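Local coordinates for protein putative pore-forming toxin (Bacteroides vulgatus ATCC 8482, PDB 3KOG) that is of unknown function but may be a lipid-modified relative of pore-forming toxins, at residues 123-127 / 236-240; 175-181 / 224-230. All coordinates share one frame; numbering follows the deposited sequence.

Contact 1: 123-127 / 236-240; sequences DYWYY and HGHGH
W125 lies between two histidines of the chain's last modelled residues, H236 below one face of its indole and H240 over the other, and with Y127 they form an aromatic cluster. The histidines come from a His-Gly repeat that makes a type II' beta turn from H236 to G239 against D123 to W125, just before strand 126-143. It is a case of a flat side chain packed on both faces by a segment without regular secondary structure. Followed outward, the side chain begins with CB, which packs against V175 O. CD1 lies 3.2 Å from the carbonyl O of H236 and also touches CB of that residue. NE1 sits at the edge of the H236 imidazole, which turns that edge to one face of the five-membered ring, planes at 86°; CA of H240 covers the opposite face in a CH-pi contact. Farther out, the six-membered ring stacks face to face with the H240 imidazole, centroids 4.1 Å apart, with CH2 over the centre of the smaller ring. A chi1 of 70° turns the indole into this slot, with CG between the backbone N and the carbonyl carbon. The backbones join too: W125 N bonds to G239 O at 3.0 Å, and H238 N to D123 O at 2.7 Å. Beside the latter bond, the D123 carboxylate stacks over the H238 imidazole, planes 13° apart, an approach that would probably stabilise a protonated ring. At the far end, a water joins Y127 N to H240 NE2, 3.0 Å from each.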
# COMPACT_ATOMS: atom_id res chain seq x y z
N ASP A 123 28.77 -7.71 19.56
CA ASP A 123 29.01 -8.64 18.45
C ASP A 123 27.78 -9.53 18.20
O ASP A 123 27.90 -10.54 17.50
CB ASP A 123 30.29 -9.48 18.73
CG ASP A 123 31.23 -9.53 17.52
OD1 ASP A 123 30.77 -9.91 16.41
OD2 ASP A 123 32.43 -9.15 17.67
N TYR A 124 26.61 -9.15 18.73
CA TYR A 124 25.39 -9.96 18.63
C TYR A 124 24.18 -9.15 18.12
O TYR A 124 23.93 -8.02 18.56
CB TYR A 124 25.11 -10.67 19.98
CG TYR A 124 26.30 -11.54 20.43
CD1 TYR A 124 27.40 -10.98 21.08
CD2 TYR A 124 26.35 -12.92 20.15
CE1 TYR A 124 28.51 -11.73 21.44
CE2 TYR A 124 27.46 -13.69 20.53
CZ TYR A 124 28.53 -13.09 21.17
OH TYR A 124 29.65 -13.82 21.55
N TRP A 125 23.45 -9.73 17.18
CA TRP A 125 22.21 -9.12 16.72
C TRP A 125 21.05 -9.63 17.55
O TRP A 125 21.14 -10.66 18.21
CB TRP A 125 21.94 -9.37 15.24
CG TRP A 125 21.60 -10.79 14.88
CD1 TRP A 125 22.48 -11.79 14.58
CD2 TRP A 125 20.30 -11.36 14.77
NE1 TRP A 125 21.80 -12.95 14.29
CE2 TRP A 125 20.46 -12.71 14.40
CE3 TRP A 125 19.01 -10.87 14.96
CZ2 TRP A 125 19.39 -13.56 14.21
CZ3 TRP A 125 17.94 -11.72 14.76
CH2 TRP A 125 18.14 -13.05 14.38
N TYR A 126 19.95 -8.90 17.50
CA TYR A 126 18.77 -9.28 18.22
C TYR A 126 17.53 -8.64 17.62
O TYR A 126 17.63 -7.77 16.74
CB TYR A 126 18.96 -8.95 19.72
CG TYR A 126 19.17 -7.50 20.01
CD1 TYR A 126 18.08 -6.67 20.18
CD2 TYR A 126 20.45 -6.95 20.10
CE1 TYR A 126 18.23 -5.31 20.43
CE2 TYR A 126 20.63 -5.58 20.36
CZ TYR A 126 19.51 -4.77 20.52
OH TYR A 126 19.60 -3.43 20.78
N TYR A 127 16.37 -9.13 18.05
CA TYR A 127 15.09 -8.58 17.66
C TYR A 127 14.63 -7.49 18.62
O TYR A 127 14.80 -7.60 19.83
CB TYR A 127 14.02 -9.68 17.64
CG TYR A 127 14.18 -10.67 16.51
CD1 TYR A 127 14.07 -10.26 15.18
CD2 TYR A 127 14.42 -12.03 16.77
CE1 TYR A 127 14.21 -11.15 14.14
CE2 TYR A 127 14.55 -12.93 15.73
CZ TYR A 127 14.44 -12.49 14.42
OH TYR A 127 14.58 -13.38 13.39
N HIS A 236 25.54 -9.55 11.27
CA HIS A 236 24.99 -10.51 12.23
C HIS A 236 26.00 -10.94 13.27
O HIS A 236 25.64 -11.65 14.20
CB HIS A 236 24.41 -11.73 11.51
CG HIS A 236 23.34 -11.37 10.52
ND1 HIS A 236 23.64 -10.93 9.25
CD2 HIS A 236 21.99 -11.38 10.62
CE1 HIS A 236 22.50 -10.68 8.61
NE2 HIS A 236 21.49 -10.94 9.42
N GLY A 237 27.26 -10.52 13.14
CA GLY A 237 28.24 -10.71 14.20
C GLY A 237 28.46 -12.18 14.51
O GLY A 237 28.45 -13.01 13.60
N HIS A 238 28.65 -12.51 15.79
CA HIS A 238 28.73 -13.91 16.24
C HIS A 238 27.37 -14.62 16.30
O HIS A 238 27.34 -15.83 16.46
CB HIS A 238 29.43 -14.02 17.60
CG HIS A 238 30.82 -13.48 17.62
ND1 HIS A 238 31.48 -13.16 18.79
CD2 HIS A 238 31.67 -13.16 16.61
CE1 HIS A 238 32.68 -12.68 18.50
NE2 HIS A 238 32.82 -12.67 17.18
N GLY A 239 26.25 -13.89 16.17
CA GLY A 239 24.92 -14.50 16.09
C GLY A 239 23.87 -13.81 16.95
O GLY A 239 24.07 -12.67 17.40
N HIS A 240 22.77 -14.52 17.22
CA HIS A 240 21.56 -13.91 17.79
C HIS A 240 21.78 -13.31 19.18
O HIS A 240 22.19 -13.97 20.12
CB HIS A 240 20.44 -14.94 17.83
CG HIS A 240 19.07 -14.36 17.97
ND1 HIS A 240 17.95 -15.02 17.52
CD2 HIS A 240 18.63 -13.20 18.51
CE1 HIS A 240 16.88 -14.29 17.77
NE2 HIS A 240 17.27 -13.18 18.37
O HOH W 1 16.22 -11.10 20.32

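Contact 2: 175-181 / 224-230; sequences VLAHSRF and NEQIPGH
N224 OD1 is gripped by two donors of the segment 175-181, at the end of the antiparallel beta hairpin formed by strands 179-198 and 207-225. S179 OG reaches it at 2.6 Å, in the carbonyl plane and on a lone pair, whereas L176 N comes from above that plane at 2.8 Å along a nearly straight bond. The amide's other end, ND2, bonds to Q174 O, so both ends of the group are held and its rotation is fixed. OD1 also sits at the edge of the F181 ring, 3.5 Å from CD1. Next along the hairpin, R180 and E225 form a hydrogen-bonded pair: R180 N gives to E225 O at 2.7 Å, and E225 N returns a bond to R180 O. H178 and S179 both face N120, a G1 beta bulge where this strand meets strand 98-120. Past the paired strands, I227 lays CG1 against the backbone N of R180 and begins a type II turn that ends at H230. A chi1 of -56° swings the H178 ring, CG anti to the carbonyl carbon, toward H230; the two imidazoles meet rim to rim, with ND1 of H178 2.7 Å from NE2 of H230 in a hydrogen bond.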
# COMPACT_ATOMS: atom_id res chain seq x y z
N VAL A 175 17.88 -5.73 14.92
CA VAL A 175 18.96 -4.81 15.32
C VAL A 175 20.25 -5.55 15.09
O VAL A 175 20.53 -6.52 15.77
CB VAL A 175 18.88 -4.39 16.81
CG1 VAL A 175 20.04 -3.45 17.16
CG2 VAL A 175 17.55 -3.75 17.12
N LEU A 176 21.04 -5.13 14.11
CA LEU A 176 22.27 -5.86 13.80
C LEU A 176 23.34 -5.65 14.82
O LEU A 176 23.28 -4.73 15.63
CB LEU A 176 22.79 -5.50 12.39
CG LEU A 176 21.95 -5.99 11.20
CD1 LEU A 176 22.58 -5.60 9.88
CD2 LEU A 176 21.77 -7.51 11.27
N ALA A 177 24.35 -6.51 14.80
CA ALA A 177 25.56 -6.26 15.57
C ALA A 177 26.30 -5.07 14.96
O ALA A 177 26.18 -4.78 13.75
CB ALA A 177 26.44 -7.50 15.62
N HIS A 178 27.02 -4.35 15.81
CA HIS A 178 27.90 -3.25 15.37
C HIS A 178 27.14 -2.25 14.52
O HIS A 178 27.53 -1.94 13.38
CB HIS A 178 29.12 -3.80 14.63
CG HIS A 178 29.92 -4.79 15.43
ND1 HIS A 178 30.71 -4.42 16.50
CD2 HIS A 178 30.04 -6.14 15.32
CE1 HIS A 178 31.29 -5.50 17.00
NE2 HIS A 178 30.90 -6.55 16.31
N SER A 179 26.00 -1.82 15.04
CA SER A 179 25.02 -1.05 14.25
C SER A 179 24.45 0.12 15.01
O SER A 179 24.19 0.03 16.20
CB SER A 179 23.86 -1.96 13.81
OG SER A 179 22.86 -1.19 13.17
N ARG A 180 24.28 1.23 14.29
CA ARG A 180 23.53 2.38 14.74
C ARG A 180 22.14 2.16 14.17
O ARG A 180 21.92 2.26 12.95
CB ARG A 180 24.16 3.66 14.20
CG ARG A 180 23.46 4.93 14.58
CD ARG A 180 24.15 6.13 13.95
NE ARG A 180 23.89 7.32 14.72
CZ ARG A 180 24.46 7.61 15.89
NH1 ARG A 180 25.35 6.79 16.47
NH2 ARG A 180 24.11 8.74 16.52
N PHE A 181 21.21 1.82 15.05
CA PHE A 181 19.87 1.41 14.66
C PHE A 181 18.85 2.49 14.92
O PHE A 181 18.87 3.13 15.98
CB PHE A 181 19.50 0.13 15.42
CG PHE A 181 18.07 -0.34 15.19
CD1 PHE A 181 17.76 -1.16 14.13
CD2 PHE A 181 17.04 0.08 16.02
CE1 PHE A 181 16.42 -1.54 13.87
CE2 PHE A 181 15.72 -0.32 15.81
CZ PHE A 181 15.41 -1.13 14.72
N ASN A 224 20.02 0.01 9.85
CA ASN A 224 21.20 -0.45 10.58
C ASN A 224 22.38 0.20 9.89
O ASN A 224 22.73 -0.18 8.79
CB ASN A 224 21.31 -1.97 10.60
CG ASN A 224 20.38 -2.60 11.64
OD1 ASN A 224 20.67 -2.62 12.84
ND2 ASN A 224 19.26 -3.12 11.18
N GLU A 225 22.95 1.20 10.53
CA GLU A 225 23.97 2.06 9.93
C GLU A 225 25.29 2.00 10.66
O GLU A 225 25.37 1.53 11.80
CB GLU A 225 23.48 3.49 10.02
CG GLU A 225 22.25 3.71 9.20
CD GLU A 225 21.71 5.11 9.36
OE1 GLU A 225 22.08 5.78 10.36
OE2 GLU A 225 20.91 5.49 8.46
N GLN A 226 26.33 2.53 10.01
CA GLN A 226 27.64 2.60 10.62
C GLN A 226 27.60 3.47 11.86
O GLN A 226 27.07 4.58 11.82
CB GLN A 226 28.66 3.16 9.63
CG GLN A 226 30.07 3.25 10.18
CD GLN A 226 30.71 1.90 10.44
OE1 GLN A 226 30.61 0.97 9.60
NE2 GLN A 226 31.39 1.78 11.57
N ILE A 227 28.17 2.94 12.95
CA ILE A 227 28.45 3.74 14.16
C ILE A 227 29.74 4.52 13.92
O ILE A 227 30.84 3.92 13.83
CB ILE A 227 28.63 2.88 15.41
CG1 ILE A 227 27.38 2.06 15.71
CG2 ILE A 227 29.00 3.77 16.61
CD1 ILE A 227 27.56 1.14 16.88
N PRO A 228 29.63 5.85 13.81
CA PRO A 228 30.83 6.58 13.37
C PRO A 228 31.96 6.41 14.35
O PRO A 228 31.76 6.56 15.54
CB PRO A 228 30.34 8.03 13.25
CG PRO A 228 28.83 7.89 13.05
CD PRO A 228 28.48 6.76 13.98
N GLY A 229 33.11 5.99 13.85
CA GLY A 229 34.29 5.72 14.67
C GLY A 229 34.47 4.29 15.12
O GLY A 229 35.57 3.92 15.49
N HIS A 230 33.40 3.48 15.11
CA HIS A 230 33.43 2.03 15.46
C HIS A 230 34.19 1.24 14.39
O HIS A 230 34.18 1.62 13.21
CB HIS A 230 31.98 1.50 15.57
CG HIS A 230 31.83 0.19 16.29
ND1 HIS A 230 32.22 0.01 17.61
CD2 HIS A 230 31.27 -0.98 15.91
CE1 HIS A 230 31.93 -1.23 17.99
NE2 HIS A 230 31.34 -1.85 16.98
O HOH W 2 29.00 0.14 12.77
O HOH W 3 20.13 4.31 12.13

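Both contacts lie at one end of the elongated chain, their centres about 31 and 29 Å from the chain's centre and 12 Å from each other. In sequence order 123-127 comes first, then 175-181, 224-230 and 236-240, so that contact 2 falls wholly between the two halves of contact 1. They share the mixed sheet, in which strand 207-225 pairs with both 126-143 and 179-198. They also touch directly: Y126 O lies 2.7 Å from V175 N, a probable hydrogen bond, and D123 CG packs against H178 NE2 at 3.2 Å. Contact 2 joins two strand ends, while contact 1 packs the last modelled residues against the loop leading into strand 126-143; together they tie that tail to one end of the sheet.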